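Local coordinates for alpha-1,2-Mannosidase (Trichoderma reesei, PDB 1HCU), which probably trims four alpha-1,2-linked mannoses one after another from N-linked high-mannose glycans as a calcium-dependent family 47 glycosidase, at residues S397-Y402 and F481-E486; I464-E467 and V471-Q474. All blocks are in the same frame, centred on the assembly; numbering follows the deposited sequence.

Contact 2 lies on the path from helix 451-465 to the hairpin that begins with strand 481-483, and contact 1 joins that strand to helix 393-405; their centres are 10 Å apart. Contact 1 is the deeper, its centre about 9 Å from the centre of the chain, against about 17 Å for that of contact 2. Tyr399 OH of contact 1 lies 3.2 Å from Val473 N of contact 2, a probable hydrogen bond. Separately, Phe483 CE1 packs 3.5 Å from Val471 O. Only contact 1 reaches the calcium ion, through Thr485. The side chain of Tyr400 is about 10 Å from that of Glu393, a predicted active-site residue, whereas contact 2 lies away from the annotated sites.

Contact 1 (S397-Y402 and F481-E486). With CA (calcium ion), chain H.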
loop_
_atom_site.group_PDB
_atom_site.type_symbol
_atom_site.label_atom_id
_atom_site.label_comp_id
_atom_site.label_asym_id
_atom_site.label_seq_id
_atom_site.Cartn_x
_atom_site.Cartn_y
_atom_site.Cartn_z
ATOM N N SER A 397 -5.707 -0.502 -7.936
ATOM C CA SER A 397 -7.022 -1.068 -8.190
ATOM C C SER A 397 -7.311 -1.294 -9.671
ATOM O O SER A 397 -7.909 -2.305 -10.035
ATOM C CB SER A 397 -8.105 -0.209 -7.539
ATOM O OG SER A 397 -8.015 -0.328 -6.129
ATOM N N LEU A 398 -6.878 -0.366 -10.521
ATOM C CA LEU A 398 -7.085 -0.515 -11.948
ATOM C C LEU A 398 -6.344 -1.765 -12.408
ATOM O O LEU A 398 -6.852 -2.537 -13.224
ATOM C CB LEU A 398 -6.559 0.710 -12.697
ATOM C CG LEU A 398 -7.348 2.003 -12.454
ATOM C CD1 LEU A 398 -6.579 3.185 -13.035
ATOM C CD2 LEU A 398 -8.734 1.886 -13.084
ATOM N N TYR A 399 -5.145 -1.968 -11.876
ATOM C CA TYR A 399 -4.360 -3.137 -12.235
ATOM C C TYR A 399 -5.137 -4.423 -11.937
ATOM O O TYR A 399 -5.281 -5.273 -12.817
ATOM C CB TYR A 399 -3.015 -3.120 -11.499
ATOM C CG TYR A 399 -2.259 -4.424 -11.577
ATOM C CD1 TYR A 399 -2.175 -5.262 -10.465
ATOM C CD2 TYR A 399 -1.660 -4.844 -12.765
ATOM C CE1 TYR A 399 -1.523 -6.482 -10.535
ATOM C CE2 TYR A 399 -1.003 -6.071 -12.845
ATOM C CZ TYR A 399 -0.940 -6.884 -11.727
ATOM O OH TYR A 399 -0.315 -8.112 -11.793
ATOM N N TYR A 400 -5.652 -4.565 -10.714
ATOM C CA TYR A 400 -6.421 -5.761 -10.364
ATOM C C TYR A 400 -7.638 -5.936 -11.272
ATOM O O TYR A 400 -7.951 -7.064 -11.686
ATOM C CB TYR A 400 -6.905 -5.718 -8.912
ATOM C CG TYR A 400 -5.868 -6.106 -7.881
ATOM C CD1 TYR A 400 -5.033 -5.146 -7.310
ATOM C CD2 TYR A 400 -5.737 -7.437 -7.458
ATOM C CE1 TYR A 400 -4.097 -5.493 -6.342
ATOM C CE2 TYR A 400 -4.799 -7.798 -6.488
ATOM C CZ TYR A 400 -3.984 -6.814 -5.933
ATOM O OH TYR A 400 -3.081 -7.138 -4.952
ATOM N N ALA A 401 -8.326 -4.829 -11.569
ATOM C CA ALA A 401 -9.510 -4.860 -12.431
ATOM C C ALA A 401 -9.167 -5.485 -13.788
ATOM O O ALA A 401 -9.919 -6.322 -14.309
ATOM C CB ALA A 401 -10.068 -3.453 -12.619
ATOM N N TYR A 402 -8.019 -5.099 -14.340
ATOM C CA TYR A 402 -7.574 -5.637 -15.621
ATOM C C TYR A 402 -7.200 -7.123 -15.510
ATOM O O TYR A 402 -7.605 -7.930 -16.342
ATOM C CB TYR A 402 -6.374 -4.835 -16.162
ATOM C CG TYR A 402 -5.808 -5.428 -17.430
ATOM C CD1 TYR A 402 -4.625 -6.165 -17.415
ATOM C CD2 TYR A 402 -6.519 -5.352 -18.631
ATOM C CE1 TYR A 402 -4.172 -6.822 -18.550
ATOM C CE2 TYR A 402 -6.073 -6.008 -19.774
ATOM C CZ TYR A 402 -4.904 -6.744 -19.725
ATOM O OH TYR A 402 -4.493 -7.439 -20.836
ATOM N N PHE A 481 2.576 -15.787 -5.941
ATOM C CA PHE A 481 3.085 -14.605 -5.239
ATOM C C PHE A 481 1.971 -13.783 -4.587
ATOM O O PHE A 481 0.797 -13.916 -4.938
ATOM C CB PHE A 481 3.901 -13.710 -6.184
ATOM C CG PHE A 481 5.300 -14.211 -6.443
ATOM C CD1 PHE A 481 5.530 -15.254 -7.334
ATOM C CD2 PHE A 481 6.385 -13.671 -5.751
ATOM C CE1 PHE A 481 6.816 -15.759 -7.533
ATOM C CE2 PHE A 481 7.677 -14.168 -5.943
ATOM C CZ PHE A 481 7.890 -15.215 -6.835
ATOM N N VAL A 482 2.340 -12.948 -3.621
ATOM C CA VAL A 482 1.374 -12.106 -2.929
ATOM C C VAL A 482 2.002 -10.757 -2.649
ATOM O O VAL A 482 3.073 -10.684 -2.047
ATOM C CB VAL A 482 0.955 -12.699 -1.565
ATOM C CG1 VAL A 482 -0.238 -11.919 -1.008
ATOM C CG2 VAL A 482 0.619 -14.162 -1.713
ATOM N N PHE A 483 1.330 -9.688 -3.070
ATOM C CA PHE A 483 1.850 -8.345 -2.845
ATOM C C PHE A 483 1.582 -7.870 -1.416
ATOM O O PHE A 483 0.455 -7.979 -0.907
ATOM C CB PHE A 483 1.232 -7.340 -3.820
ATOM C CG PHE A 483 1.669 -7.511 -5.254
ATOM C CD1 PHE A 483 0.868 -8.198 -6.162
ATOM C CD2 PHE A 483 2.860 -6.950 -5.706
ATOM C CE1 PHE A 483 1.247 -8.318 -7.509
ATOM C CE2 PHE A 483 3.246 -7.064 -7.045
ATOM C CZ PHE A 483 2.436 -7.749 -7.947
ATOM N N ASN A 484 2.626 -7.353 -0.770
ATOM C CA ASN A 484 2.491 -6.833 0.578
ATOM C C ASN A 484 1.892 -5.445 0.365
ATOM O O ASN A 484 1.669 -5.041 -0.774
ATOM C CB ASN A 484 3.860 -6.786 1.290
ATOM C CG ASN A 484 4.560 -5.440 1.167
ATOM O OD1 ASN A 484 4.573 -4.813 0.108
ATOM N ND2 ASN A 484 5.167 -5.004 2.259
ATOM N N THR A 485 1.631 -4.711 1.434
ATOM C CA THR A 485 1.013 -3.400 1.280
ATOM C C THR A 485 1.848 -2.354 0.532
ATOM O O THR A 485 1.312 -1.361 0.063
ATOM C CB THR A 485 0.588 -2.853 2.654
ATOM O OG1 THR A 485 -0.661 -2.180 2.518
ATOM C CG2 THR A 485 1.623 -1.891 3.210
ATOM N N GLU A 486 3.154 -2.578 0.411
ATOM C CA GLU A 486 4.022 -1.624 -0.282
ATOM C C GLU A 486 4.413 -2.202 -1.646
ATOM O O GLU A 486 5.511 -1.972 -2.154
ATOM C CB GLU A 486 5.282 -1.347 0.558
ATOM C CG GLU A 486 6.123 -0.161 0.093
ATOM C CD GLU A 486 5.582 1.186 0.575
ATOM O OE1 GLU A 486 4.466 1.230 1.134
ATOM O OE2 GLU A 486 6.285 2.206 0.385
HETATM CA CA CA H . -0.944 0.011 0.694
HETATM O O HOH W 1 -1.510 -9.753 -3.962
HETATM O O HOH W 2 0.155 0.999 3.128
HETATM O O HOH W 3 -1.609 2.623 1.365
HETATM O O HOH W 4 -3.572 -0.299 1.348
HETATM O O HOH W 5 -0.824 0.973 -1.894
#
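Phe483 turns its ring toward two consecutive tyrosines of helix 393-405. It meets each obliquely: Tyr399 CE1 lies 4.5 Å from Phe483 CE1, and Tyr400 OH lies 4.3 Å from Phe483 CD1. Tyr399, with CG anti to its amide nitrogen (chi1 168°), is directed at the strand, whereas Tyr400 starts off to the side and gets there by the length of its ring. Little surface is shared, and a water joins the polar parts. It accepts from Phe483 N at 3.0 Å, is hydrogen-bonded to Tyr400 OH at 3.2 Å, and lies in the ring plane of Phe483 at its edge. Tyrosine suits both places: Tyr400 reaches the water with its hydroxyl, while Tyr399 packs its ring and engages Val473 N through OH.

Beyond Phe483 the chain turns. Asn484 OD1 accepts from Glu486 N at 2.7 Å, an Asx turn, and Thr485 grips the calcium ion with both its backbone O (2.7 Å) and OG1 (2.9 Å). Four waters complete the six ligands modelled; as in relatives, sugar hydroxyls may replace some of them. Strand 481-483 pairs antiparallel with 489-491, the hairpin that plugs the family's helical barrel. Helix 245-257 flanks the hairpin, while helix 451-465 packs on Tyr399.

Contact 2 (I464-E467 and V471-Q474); sequences IFAE and VQVQ
Gln472, whose side chain crosses to Ala466 and Glu467, has its backbone O held by the side chain of Gln474: NE2 donates to it at 2.9 Å. The N-H...O angle of 140° is moderately bent, and the donor stands well above the carbonyl plane. A glutamine fits position 474 because its chain is long enough to fold back over two residues, which ties the chain to itself in a segment without regular secondary structure.

Every close approach between the segments involves Gln472. CG stands beside the backbone N and anti to the carbonyl carbon (chi1 -62°), and a bend at chi2 turns the amide toward the backbone of Ala466 and Glu467, just past the helix. There the amide lies 3.5 Å, measured from OE1 as modelled, from Glu467 O. The small side chain of Ala466, pointing toward 471-474, lies beside the amide group. Which amide atom faces Glu467 is doubtful, since the group is probably turned over in the model. Glu467 contributes its backbone, while its side chain starts away from Gln472, and the residue is exposed.

Here helix 451-465 gives way to the loop leading to strand 481-483. Ile464 packs on Tyr402 of helix 393-405, and Phe465 touches Arg15, Ala16 and Val19 of helix 13-33. On the loop side, Arg403 of helix 393-405 donates through NE to Val473 O and touches Gln472 and Gln474, so that helix 393-405 borders both segments.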
loop_
_atom_site.group_PDB
_atom_site.type_symbol
_atom_site.label_atom_id
_atom_site.label_comp_id
_atom_site.label_asym_id
_atom_site.label_seq_id
_atom_site.Cartn_x
_atom_site.Cartn_y
_atom_site.Cartn_z
ATOM N N ILE A 464 0.706 -3.671 -15.495
ATOM C CA ILE A 464 -0.541 -3.714 -16.233
ATOM C C ILE A 464 -0.303 -3.692 -17.760
ATOM O O ILE A 464 -1.169 -4.116 -18.530
ATOM C CB ILE A 464 -1.486 -2.569 -15.777
ATOM C CG1 ILE A 464 -2.920 -2.897 -16.200
ATOM C CG2 ILE A 464 -1.018 -1.238 -16.323
ATOM C CD1 ILE A 464 -3.963 -1.970 -15.605
ATOM N N PHE A 465 0.881 -3.239 -18.187
ATOM C CA PHE A 465 1.231 -3.190 -19.616
ATOM C C PHE A 465 2.290 -4.260 -19.967
ATOM O O PHE A 465 2.495 -4.589 -21.136
ATOM C CB PHE A 465 1.787 -1.800 -19.995
ATOM C CG PHE A 465 0.860 -0.643 -19.666
ATOM C CD1 PHE A 465 -0.428 -0.581 -20.206
ATOM C CD2 PHE A 465 1.282 0.393 -18.827
ATOM C CE1 PHE A 465 -1.273 0.489 -19.918
ATOM C CE2 PHE A 465 0.442 1.467 -18.530
ATOM C CZ PHE A 465 -0.841 1.518 -19.078
ATOM N N ALA A 466 2.942 -4.796 -18.938
ATOM C CA ALA A 466 4.003 -5.793 -19.091
ATOM C C ALA A 466 3.582 -7.193 -19.526
ATOM O O ALA A 466 2.396 -7.515 -19.602
ATOM C CB ALA A 466 4.806 -5.893 -17.788
ATOM N N GLU A 467 4.590 -8.018 -19.794
ATOM C CA GLU A 467 4.403 -9.398 -20.223
ATOM C C GLU A 467 4.067 -10.272 -19.017
ATOM O O GLU A 467 4.334 -9.901 -17.875
ATOM C CB GLU A 467 5.690 -9.922 -20.874
ATOM C CG GLU A 467 6.230 -9.073 -22.026
ATOM C CD GLU A 467 5.433 -9.235 -23.315
ATOM O OE1 GLU A 467 5.249 -10.394 -23.766
ATOM O OE2 GLU A 467 4.997 -8.205 -23.882
ATOM N N VAL A 471 4.630 -13.066 -11.049
ATOM C CA VAL A 471 4.298 -11.943 -10.197
ATOM C C VAL A 471 2.894 -11.417 -10.498
ATOM O O VAL A 471 2.210 -10.937 -9.604
ATOM C CB VAL A 471 5.324 -10.810 -10.383
ATOM C CG1 VAL A 471 5.008 -9.655 -9.449
ATOM C CG2 VAL A 471 6.718 -11.343 -10.114
ATOM N N GLN A 472 2.472 -11.519 -11.758
ATOM C CA GLN A 472 1.149 -11.053 -12.176
ATOM C C GLN A 472 0.060 -11.837 -11.438
ATOM O O GLN A 472 0.173 -13.051 -11.260
ATOM C CB GLN A 472 0.967 -11.246 -13.692
ATOM C CG GLN A 472 1.934 -10.463 -14.603
ATOM C CD GLN A 472 1.478 -9.037 -14.910
ATOM O OE1 GLN A 472 2.109 -8.334 -15.704
ATOM N NE2 GLN A 472 0.385 -8.611 -14.292
ATOM N N VAL A 473 -0.999 -11.160 -11.007
ATOM C CA VAL A 473 -2.061 -11.873 -10.313
ATOM C C VAL A 473 -2.920 -12.663 -11.319
ATOM O O VAL A 473 -3.389 -12.115 -12.317
ATOM C CB VAL A 473 -2.946 -10.902 -9.486
ATOM C CG1 VAL A 473 -2.101 -10.190 -8.433
ATOM C CG2 VAL A 473 -3.578 -9.892 -10.384
ATOM N N GLN A 474 -3.095 -13.959 -11.062
ATOM C CA GLN A 474 -3.879 -14.824 -11.941
ATOM C C GLN A 474 -5.357 -14.833 -11.552
ATOM O O GLN A 474 -5.715 -15.152 -10.414
ATOM C CB GLN A 474 -3.334 -16.255 -11.898
ATOM C CG GLN A 474 -1.836 -16.371 -12.167
ATOM C CD GLN A 474 -1.428 -15.773 -13.497
ATOM O OE1 GLN A 474 -2.003 -16.094 -14.533
ATOM N NE2 GLN A 474 -0.424 -14.903 -13.475
#